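Local structure of zinc-type alcohol dehydrogenase-like protein YAHK (Escherichia coli, 1UUF) at residues Ile52-Cys57 with His82-Arg87; Lys196-Val201 with Met217-Val222. The protein catalyses the NADPH-dependent reduction of a wide range of aldehydes to their primary alcohols, using zinc as cofactor. All coordinates share one frame; numbering follows the deposited sequence.

Two strand pairings, one in each part of a zinc-dependent alcohol dehydrogenase, illustrate how such an enzyme divides its labour. Interaction 1 is an antiparallel, bulged pair in the GroES-like domain, and its second segment begins with His-82, a ligand of the catalytic zinc. Interaction 2 is a regular parallel pair in the six-stranded sheet of the Rossmann-type domain, away from both zinc sites. The two follow one another along the chain and lie on opposite sides of its centre, with centres 31 Å apart and nearest atoms about 15 Å apart. They do not touch; in this family the catalytic cleft runs between the two domains.

Interaction 1: Ile52-Cys57 with His82-Arg87; sequences IEIAYC and HEIVGR. With ZN (zinc ion), chain C.
Glu-53 and Arg-87 pair antiparallel through two backbone hydrogen bonds, Glu-53 N to Arg-87 O (2.9 Å) and Arg-87 N to Glu-53 O (3.0 Å). Beyond the non-hydrogen-bonded pair Ile-54/Gly-86, Ala-55 and Tyr-56 both face Val-85, a classic beta bulge. Val-85 O accepts from both: Ala-55 N lies in the carbonyl plane on a lone pair, Tyr-56 N tilts 26° from it. Val-85 N returns a bond to Tyr-56 O. Gly-86 sits where a side chain would clash with Glu-53 O.

Ile-54 and Ile-84 cross obliquely; Ile-54 CG1 rests 3.7 Å from Ile-84 CG2, and Ile-153 of strand 152-156 touches both. An alanine in place of Ile-54 would probably open a gap beside Ile-84 CG2 and leave Ile-153 less well packed. Cys-57 SG, anti to its backbone N (chi1 -174°), reaches Ile-84 CG1 at 3.9 Å. On the face that carries Glu-53, Tyr-56, Val-85 and Arg-87, Val-85 CG2 lies at the edge of the Tyr-56 ring, while a water in the guanidinium plane links Arg-87 NH2 to Glu-53 O.

At the start of segment 82-87, His-82 NE2 binds the catalytic zinc at 2.2 Å, with Cys-60, Cys-178 and a water. Glu-83, salt-bridged to Arg-359, also accepts from Ala-179 N. The pairing thus holds the chain in the sheet at Ile-84, two residues after a zinc ligand, and Glu-83 probably helps position a second, Cys-178.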
loop_
_atom_site.group_PDB
_atom_site.type_symbol
_atom_site.label_atom_id
_atom_site.label_comp_id
_atom_site.label_asym_id
_atom_site.label_seq_id
_atom_site.Cartn_x
_atom_site.Cartn_y
_atom_site.Cartn_z
ATOM N N ILE A 52 18.037 -28.892 20.095
ATOM C CA ILE A 52 18.313 -27.731 20.932
ATOM C C ILE A 52 17.768 -27.797 22.351
ATOM O O ILE A 52 16.596 -28.114 22.559
ATOM C CB ILE A 52 17.721 -26.469 20.265
ATOM C CG1 ILE A 52 18.292 -26.318 18.854
ATOM C CG2 ILE A 52 18.009 -25.233 21.105
ATOM C CD1 ILE A 52 17.581 -25.273 18.020
ATOM N N GLU A 53 18.625 -27.488 23.321
ATOM C CA GLU A 53 18.228 -27.443 24.723
ATOM C C GLU A 53 17.812 -25.985 24.899
ATOM O O GLU A 53 18.654 -25.086 24.876
ATOM C CB GLU A 53 19.418 -27.759 25.629
ATOM C CG GLU A 53 19.076 -27.865 27.105
ATOM C CD GLU A 53 18.187 -29.056 27.415
ATOM O OE1 GLU A 53 18.468 -30.158 26.900
ATOM O OE2 GLU A 53 17.213 -28.894 28.181
ATOM N N ILE A 54 16.514 -25.751 25.050
ATOM C CA ILE A 54 16.005 -24.391 25.182
ATOM C C ILE A 54 16.343 -23.726 26.508
ATOM O O ILE A 54 16.059 -24.259 27.582
ATOM C CB ILE A 54 14.478 -24.363 24.966
ATOM C CG1 ILE A 54 14.145 -24.938 23.586
ATOM C CG2 ILE A 54 13.958 -22.935 25.066
ATOM C CD1 ILE A 54 12.661 -24.954 23.265
ATOM N N ALA A 55 16.959 -22.551 26.425
ATOM C CA ALA A 55 17.332 -21.812 27.621
ATOM C C ALA A 55 16.248 -20.804 27.971
ATOM O O ALA A 55 15.833 -20.704 29.126
ATOM C CB ALA A 55 18.664 -21.099 27.405
ATOM N N TYR A 56 15.786 -20.062 26.968
ATOM C CA TYR A 56 14.752 -19.058 27.183
ATOM C C TYR A 56 13.776 -18.977 26.020
ATOM O O TYR A 56 14.108 -19.327 24.887
ATOM C CB TYR A 56 15.376 -17.671 27.381
ATOM C CG TYR A 56 16.422 -17.623 28.467
ATOM C CD1 TYR A 56 17.777 -17.780 28.165
ATOM C CD2 TYR A 56 16.055 -17.475 29.803
ATOM C CE1 TYR A 56 18.739 -17.792 29.171
ATOM C CE2 TYR A 56 17.009 -17.487 30.817
ATOM C CZ TYR A 56 18.346 -17.649 30.492
ATOM O OH TYR A 56 19.290 -17.688 31.494
ATOM N N CYS A 57 12.567 -18.512 26.311
ATOM C CA CYS A 57 11.551 -18.351 25.280
ATOM C C CYS A 57 10.735 -17.098 25.560
ATOM O O CYS A 57 10.127 -16.968 26.621
ATOM C CB CYS A 57 10.621 -19.567 25.220
ATOM S SG CYS A 57 9.447 -19.491 23.824
ATOM N N HIS A 82 7.546 -19.072 20.378
ATOM C CA HIS A 82 8.349 -19.085 19.166
ATOM C C HIS A 82 9.388 -17.970 19.084
ATOM O O HIS A 82 9.662 -17.427 18.020
ATOM C CB HIS A 82 7.466 -19.130 17.906
ATOM C CG HIS A 82 6.482 -18.009 17.781
ATOM N ND1 HIS A 82 5.350 -18.114 16.998
ATOM C CD2 HIS A 82 6.473 -16.755 18.290
ATOM C CE1 HIS A 82 4.687 -16.972 17.033
ATOM N NE2 HIS A 82 5.347 -16.133 17.810
ATOM N N GLU A 83 9.952 -17.642 20.244
ATOM C CA GLU A 83 11.019 -16.654 20.384
ATOM C C GLU A 83 11.988 -17.455 21.247
ATOM O O GLU A 83 12.219 -17.157 22.418
ATOM C CB GLU A 83 10.523 -15.399 21.111
ATOM C CG GLU A 83 9.443 -14.641 20.339
ATOM C CD GLU A 83 9.181 -13.247 20.888
ATOM O OE1 GLU A 83 9.277 -13.061 22.118
ATOM O OE2 GLU A 83 8.862 -12.342 20.086
ATOM N N ILE A 84 12.532 -18.495 20.623
ATOM C CA ILE A 84 13.417 -19.472 21.254
ATOM C C ILE A 84 14.926 -19.307 21.094
ATOM O O ILE A 84 15.422 -19.089 19.992
ATOM C CB ILE A 84 13.062 -20.886 20.720
ATOM C CG1 ILE A 84 11.584 -21.182 20.984
ATOM C CG2 ILE A 84 13.944 -21.950 21.368
ATOM C CD1 ILE A 84 11.035 -22.335 20.151
ATOM N N VAL A 85 15.649 -19.438 22.205
ATOM C CA VAL A 85 17.107 -19.393 22.182
ATOM C C VAL A 85 17.606 -20.511 23.086
ATOM O O VAL A 85 16.986 -20.823 24.102
ATOM C CB VAL A 85 17.683 -18.041 22.666
ATOM C CG1 VAL A 85 17.253 -16.937 21.722
ATOM C CG2 VAL A 85 17.245 -17.753 24.093
ATOM N N GLY A 86 18.714 -21.131 22.704
ATOM C CA GLY A 86 19.248 -22.213 23.508
ATOM C C GLY A 86 20.600 -22.671 23.012
ATOM O O GLY A 86 21.282 -21.941 22.295
ATOM N N ARG A 87 20.979 -23.890 23.380
ATOM C CA ARG A 87 22.265 -24.443 22.978
ATOM C C ARG A 87 22.090 -25.764 22.238
ATOM O O ARG A 87 21.245 -26.580 22.599
ATOM C CB ARG A 87 23.144 -24.653 24.213
ATOM C CG ARG A 87 23.444 -23.368 24.980
ATOM C CD ARG A 87 24.274 -23.636 26.230
ATOM N NE ARG A 87 24.651 -22.402 26.918
ATOM C CZ ARG A 87 23.792 -21.577 27.511
ATOM N NH1 ARG A 87 24.234 -20.478 28.109
ATOM N NH2 ARG A 87 22.492 -21.849 27.512
HETATM ZN ZN ZN C . 5.261 -13.970 17.574
HETATM O O HOH W 1 20.440 -24.276 27.009
HETATM O O HOH W 2 3.719 -13.688 15.904
#

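Interaction 2: Lys196-Val201 with Met217-Val222; sequences KKVGVV and MGAHVV
Lys-197, Val-198 and Gly-199 pair in parallel with His-220, Val-221 and Val-222, joining two neighbouring strands inside the six-stranded sheet of the dinucleotide-binding domain. Strand 197-201 has strand 258-263 along its other edge, and strand 220-225 has strand 241-244. The short segments run at 30° to each other, 4.7 Å apart at closest approach. Four backbone bonds, all 2.9 Å, hold them in register: His-220 N to Lys-196 O, Val-198 N to His-220 O, Val-222 N to Val-198 O and Val-200 N to Val-222 O. Val-198, His-220 and Val-222 each give one bond and receive one.

The connection is a beta-alpha-beta crossover through helix 205-216, the opening unit of a Rossmann fold; Gly-202 and Gly-204 in the turn after the strand, and Gly-207 in the first turn of the helix, fit the GxGxxG pattern that in relatives meets the cofactor's phosphates. Gly-218 ends the helix in a Schellman motif with a positive phi (93°), an angle that would jam a CB against the preceding carbonyl oxygen.

On one face, with CG2 turned anti to the carbonyl carbon and beside the backbone N, Val-198 sets that methyl 3.7 Å from Ala-219 CB, and Leu-187 of helix 176-189 packs on Val-198. Val-200 CG2 approaches Val-221 CG1 more loosely, at 4.2 Å. The other face carries Lys-197, His-220 and Val-222. Lys-197 and His-220 lie side by side, pointing the same way; the extended lysine brings CE to 3.8 Å from Val-222 CG2, and its NZ bonds to Ser-257 and His-254.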
loop_
_atom_site.group_PDB
_atom_site.type_symbol
_atom_site.label_atom_id
_atom_site.label_comp_id
_atom_site.label_asym_id
_atom_site.label_seq_id
_atom_site.Cartn_x
_atom_site.Cartn_y
_atom_site.Cartn_z
ATOM N N LYS A 196 16.115 9.390 6.419
ATOM C CA LYS A 196 14.714 8.988 6.373
ATOM C C LYS A 196 14.033 9.311 7.691
ATOM O O LYS A 196 14.616 9.124 8.757
ATOM C CB LYS A 196 14.591 7.481 6.130
ATOM C CG LYS A 196 15.267 6.978 4.866
ATOM C CD LYS A 196 14.689 7.635 3.625
ATOM C CE LYS A 196 15.226 6.979 2.364
ATOM N NZ LYS A 196 14.761 5.571 2.251
ATOM N N LYS A 197 12.797 9.795 7.614
ATOM C CA LYS A 197 12.031 10.101 8.811
ATOM C C LYS A 197 11.078 8.922 8.968
ATOM O O LYS A 197 10.202 8.703 8.130
ATOM C CB LYS A 197 11.251 11.404 8.644
ATOM C CG LYS A 197 10.531 11.824 9.916
ATOM C CD LYS A 197 9.860 13.178 9.783
ATOM C CE LYS A 197 9.173 13.554 11.090
ATOM N NZ LYS A 197 8.459 14.861 11.011
ATOM N N VAL A 198 11.265 8.158 10.037
ATOM C CA VAL A 198 10.463 6.969 10.275
ATOM C C VAL A 198 9.634 7.046 11.543
ATOM O O VAL A 198 10.121 7.458 12.598
ATOM C CB VAL A 198 11.368 5.727 10.368
ATOM C CG1 VAL A 198 10.532 4.481 10.641
ATOM C CG2 VAL A 198 12.166 5.579 9.083
ATOM N N GLY A 199 8.374 6.647 11.431
ATOM C CA GLY A 199 7.509 6.664 12.590
ATOM C C GLY A 199 7.258 5.256 13.081
ATOM O O GLY A 199 7.233 4.304 12.299
ATOM N N VAL A 200 7.108 5.116 14.389
ATOM C CA VAL A 200 6.817 3.821 14.983
ATOM C C VAL A 200 5.614 4.059 15.877
ATOM O O VAL A 200 5.680 4.854 16.816
ATOM C CB VAL A 200 7.991 3.288 15.822
ATOM C CG1 VAL A 200 7.579 1.993 16.522
ATOM C CG2 VAL A 200 9.195 3.024 14.919
ATOM N N VAL A 201 4.510 3.384 15.570
ATOM C CA VAL A 201 3.289 3.544 16.342
ATOM C C VAL A 201 3.157 2.404 17.339
ATOM O O VAL A 201 3.180 1.235 16.959
ATOM C CB VAL A 201 2.042 3.550 15.432
ATOM C CG1 VAL A 201 0.808 3.892 16.250
ATOM C CG2 VAL A 201 2.226 4.548 14.301
ATOM N N MET A 217 19.419 1.805 12.862
ATOM C CA MET A 217 19.580 1.877 11.414
ATOM C C MET A 217 19.932 3.287 10.962
ATOM O O MET A 217 20.254 3.514 9.796
ATOM C CB MET A 217 18.303 1.415 10.720
ATOM C CG MET A 217 18.075 -0.077 10.821
ATOM S SD MET A 217 16.550 -0.560 10.001
ATOM C CE MET A 217 16.314 -2.160 10.680
ATOM N N GLY A 218 19.854 4.238 11.886
ATOM C CA GLY A 218 20.207 5.607 11.561
ATOM C C GLY A 218 19.099 6.535 11.106
ATOM O O GLY A 218 19.377 7.651 10.678
ATOM N N ALA A 219 17.846 6.098 11.193
ATOM C CA ALA A 219 16.739 6.947 10.777
ATOM C C ALA A 219 16.387 7.947 11.872
ATOM O O ALA A 219 16.801 7.792 13.022
ATOM C CB ALA A 219 15.515 6.090 10.451
ATOM N N HIS A 220 15.659 8.995 11.501
ATOM C CA HIS A 220 15.194 9.969 12.476
ATOM C C HIS A 220 13.885 9.315 12.895
ATOM O O HIS A 220 12.969 9.174 12.085
ATOM C CB HIS A 220 14.930 11.321 11.821
ATOM C CG HIS A 220 14.410 12.351 12.771
ATOM N ND1 HIS A 220 13.087 12.414 13.150
ATOM C CD2 HIS A 220 15.042 13.343 13.444
ATOM C CE1 HIS A 220 12.925 13.401 14.014
ATOM N NE2 HIS A 220 14.096 13.980 14.209
ATOM N N VAL A 221 13.807 8.906 14.155
ATOM C CA VAL A 221 12.637 8.187 14.647
ATOM C C VAL A 221 11.639 8.969 15.489
ATOM O O VAL A 221 12.009 9.630 16.453
ATOM C CB VAL A 221 13.091 6.964 15.469
ATOM C CG1 VAL A 221 11.885 6.149 15.922
ATOM C CG2 VAL A 221 14.037 6.113 14.639
ATOM N N VAL A 222 10.368 8.878 15.108
ATOM C CA VAL A 222 9.295 9.528 15.847
ATOM C C VAL A 222 8.389 8.422 16.374
ATOM O O VAL A 222 7.850 7.631 15.597
ATOM C CB VAL A 222 8.455 10.461 14.953
ATOM C CG1 VAL A 222 7.352 11.110 15.785
ATOM C CG2 VAL A 222 9.345 11.528 14.333
#